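Local coordinates for protein transcriptional regulator, IclR family (Alicyclobacillus acidocaldarius subsp. acidocaldarius, PDB 5TJJ) that probably binds DNA as a transcription factor, joining a helix-turn-helix domain to a C-terminal domain of the GAF clan, at residues Thr158-Arg161 with Val162-Gly166. Numbering follows the deposited sequence.
Sequences TWRR and VLREG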
ATOM      1  N   THR A 158     -24.287  18.975   9.510  1.00 40.92           N
ATOM      2  CA  THR A 158     -23.583  18.555  10.711  1.00 39.79           C
ATOM      3  C   THR A 158     -23.218  19.765  11.582  1.00 39.58           C
ATOM      4  O   THR A 158     -23.326  19.702  12.807  1.00 38.71           O
ATOM      5  CB  THR A 158     -22.304  17.780  10.334  1.00 39.63           C
ATOM      6  OG1 THR A 158     -22.649  16.682   9.480  1.00 40.06           O
ATOM      7  CG2 THR A 158     -21.578  17.242  11.586  1.00 39.81           C
ATOM      8  N   TRP A 159     -22.792  20.863  10.958  1.00 38.60           N
ATOM      9  CA  TRP A 159     -22.456  22.048  11.732  1.00 39.23           C
ATOM     10  C   TRP A 159     -23.674  22.449  12.545  1.00 39.91           C
ATOM     11  O   TRP A 159     -23.567  22.719  13.731  1.00 41.21           O
ATOM     12  CB  TRP A 159     -22.099  23.279  10.885  1.00 38.87           C
ATOM     13  CG  TRP A 159     -20.999  23.196   9.986  1.00 37.72           C
ATOM     14  CD1 TRP A 159     -20.132  22.157   9.821  1.00 36.81           C
ATOM     15  CD2 TRP A 159     -20.564  24.237   9.110  1.00 38.42           C
ATOM     16  NE1 TRP A 159     -19.181  22.476   8.874  1.00 36.46           N
ATOM     17  CE2 TRP A 159     -19.412  23.752   8.425  1.00 38.08           C
ATOM     18  CE3 TRP A 159     -21.035  25.523   8.825  1.00 39.22           C
ATOM     19  CZ2 TRP A 159     -18.717  24.520   7.483  1.00 38.40           C
ATOM     20  CZ3 TRP A 159     -20.367  26.282   7.869  1.00 40.55           C
ATOM     21  CH2 TRP A 159     -19.202  25.779   7.216  1.00 39.94           C
ATOM     22  N   ARG A 160     -24.816  22.512  11.877  1.00 40.56           N
ATOM     23  CA  ARG A 160     -26.049  22.918  12.513  1.00 42.72           C
ATOM     24  C   ARG A 160     -26.485  21.950  13.604  1.00 42.59           C
ATOM     25  O   ARG A 160     -26.945  22.414  14.661  1.00 43.34           O
ATOM     26  CB  ARG A 160     -27.157  23.141  11.494  1.00 45.08           C
ATOM     27  CG  ARG A 160     -26.959  24.392  10.663  1.00 47.74           C
ATOM     28  CD  ARG A 160     -28.201  24.749   9.875  1.00 50.27           C
ATOM     29  NE  ARG A 160     -28.362  23.848   8.747  1.00 52.20           N
ATOM     30  CZ  ARG A 160     -27.719  23.933   7.571  1.00 54.06           C
ATOM     31  NH1 ARG A 160     -27.982  23.030   6.618  1.00 52.63           N
ATOM     32  NH2 ARG A 160     -26.814  24.906   7.331  1.00 55.75           N
ATOM     33  N   ARG A 161     -26.313  20.643  13.384  1.00 40.84           N
ATOM     34  CA  ARG A 161     -26.635  19.662  14.418  1.00 42.17           C
ATOM     35  C   ARG A 161     -25.764  19.880  15.652  1.00 42.88           C
ATOM     36  O   ARG A 161     -26.272  19.971  16.769  1.00 44.04           O
ATOM     37  CB  ARG A 161     -26.498  18.197  13.930  1.00 41.06           C
ATOM     38  CG  ARG A 161     -26.899  17.160  14.993  1.00 41.39           C
ATOM     39  CD  ARG A 161     -26.722  15.718  14.554  1.00 41.85           C
ATOM     40  NE  ARG A 161     -25.339  15.412  14.146  1.00 41.65           N
ATOM     41  CZ  ARG A 161     -24.295  15.294  14.978  1.00 41.18           C
ATOM     42  NH1 ARG A 161     -24.421  15.501  16.291  1.00 41.59           N
ATOM     43  NH2 ARG A 161     -23.108  15.009  14.481  1.00 40.92           N
ATOM     44  N   VAL A 162     -24.455  19.960  15.449  1.00 43.78           N
ATOM     45  CA  VAL A 162     -23.509  20.107  16.566  1.00 45.37           C
ATOM     46  C   VAL A 162     -23.747  21.416  17.347  1.00 47.52           C
ATOM     47  O   VAL A 162     -23.736  21.416  18.596  1.00 48.79           O
ATOM     48  CB  VAL A 162     -22.064  19.992  16.070  1.00 45.59           C
ATOM     49  CG1 VAL A 162     -21.082  20.357  17.168  1.00 47.48           C
ATOM     50  CG2 VAL A 162     -21.790  18.568  15.574  1.00 45.19           C
ATOM     51  N   LEU A 163     -24.015  22.494  16.611  1.00 47.89           N
ATOM     52  CA  LEU A 163     -24.365  23.772  17.210  1.00 51.21           C
ATOM     53  C   LEU A 163     -25.675  23.783  17.989  1.00 51.56           C
ATOM     54  O   LEU A 163     -25.692  24.269  19.111  1.00 53.02           O
ATOM     55  CB  LEU A 163     -24.324  24.923  16.185  1.00 54.14           C
ATOM     56  CG  LEU A 163     -22.978  25.692  16.164  1.00 56.42           C
ATOM     57  CD1 LEU A 163     -21.791  24.861  15.699  1.00 56.06           C
ATOM     58  CD2 LEU A 163     -23.087  26.918  15.276  1.00 59.34           C
ATOM     59  N   ARG A 164     -26.757  23.270  17.413  1.00 50.98           N
ATOM     60  CA  ARG A 164     -28.013  23.133  18.145  1.00 52.63           C
ATOM     61  C   ARG A 164     -27.845  22.350  19.469  1.00 52.72           C
ATOM     62  O   ARG A 164     -28.513  22.658  20.445  1.00 54.45           O
ATOM     63  CB  ARG A 164     -29.073  22.407  17.311  1.00 54.27           C
ATOM     64  CG  ARG A 164     -29.673  23.124  16.097  1.00 56.94           C
ATOM     65  CD  ARG A 164     -30.484  24.385  16.422  1.00 61.01           C
ATOM     66  NE  ARG A 164     -29.607  25.556  16.498  1.00 63.03           N
ATOM     67  CZ  ARG A 164     -29.019  26.153  15.454  1.00 63.75           C
ATOM     68  NH1 ARG A 164     -29.225  25.722  14.192  1.00 63.51           N
ATOM     69  NH2 ARG A 164     -28.207  27.186  15.678  1.00 65.12           N
ATOM     70  N   GLU A 165     -26.980  21.338  19.487  1.00 52.03           N
ATOM     71  CA  GLU A 165     -26.766  20.471  20.665  1.00 54.44           C
ATOM     72  C   GLU A 165     -25.872  21.074  21.752  1.00 55.84           C
ATOM     73  O   GLU A 165     -25.643  20.445  22.797  1.00 58.07           O
ATOM     74  CB  GLU A 165     -26.215  19.104  20.232  1.00 54.73           C
ATOM     75  CG  GLU A 165     -27.215  18.265  19.423  1.00 56.80           C
ATOM     76  CD  GLU A 165     -26.647  17.018  18.757  1.00 57.27           C
ATOM     77  OE1 GLU A 165     -25.435  16.783  18.907  1.00 58.64           O
ATOM     78  OE2 GLU A 165     -27.412  16.268  18.066  1.00 62.27           O
ATOM     79  N   GLY A 166     -25.353  22.278  21.512  1.00 56.15           N
ATOM     80  CA  GLY A 166     -24.693  23.041  22.562  1.00 58.39           C
ATOM     81  C   GLY A 166     -23.187  22.843  22.575  1.00 57.64           C
ATOM     82  O   GLY A 166     -22.679  21.713  22.739  1.00 55.76           O
TER
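Arg-161, in the last turn of the helix, and Glu-165, just past its end, form a salt bridge between Arg-161 NH1 and Glu-165 OE1 at 3.1 Å. OE1 lies near the guanidinium plane, although carboxylate and guanidinium planes are turned 48° apart. With CG anti to the backbone N (chi1 -177°) the arginine stem runs past the carboxylate, and the bend at chi3 turns NH1 back to it; NH2, meanwhile, pairs with Asp-114, and Val-162 CG2 lies over one guanidinium face, 3.9 Å from NH2. A methionine in place of Arg-161 would probably leave both Glu-165 and Asp-114 without this cationic mate. The backbone carries the i+4 to i hydrogen bonds of an alpha-helix, in the last turns of helix 156-164 in the IclR C-terminal domain. The N atoms of Val-162, Leu-163 and Arg-164 donate hydrogen bonds of 2.9 Å to the O atoms of Thr-158, Trp-159 and Arg-160 respectively, whereas the closing bond, Glu-165 N to Arg-161 O, stretches to 3.1 Å with an N-H...O angle of 147°. Gly-166, with positive phi, is the first residue past the helix to leave helical backbone angles, and its N is hydrogen-bonded to Leu-163 O. Arg-164 NH2 pairs with Glu-178, while buried Trp-159 gives its NE1 proton to Leu-151 O and packs with Leu-163 against helix 178-191.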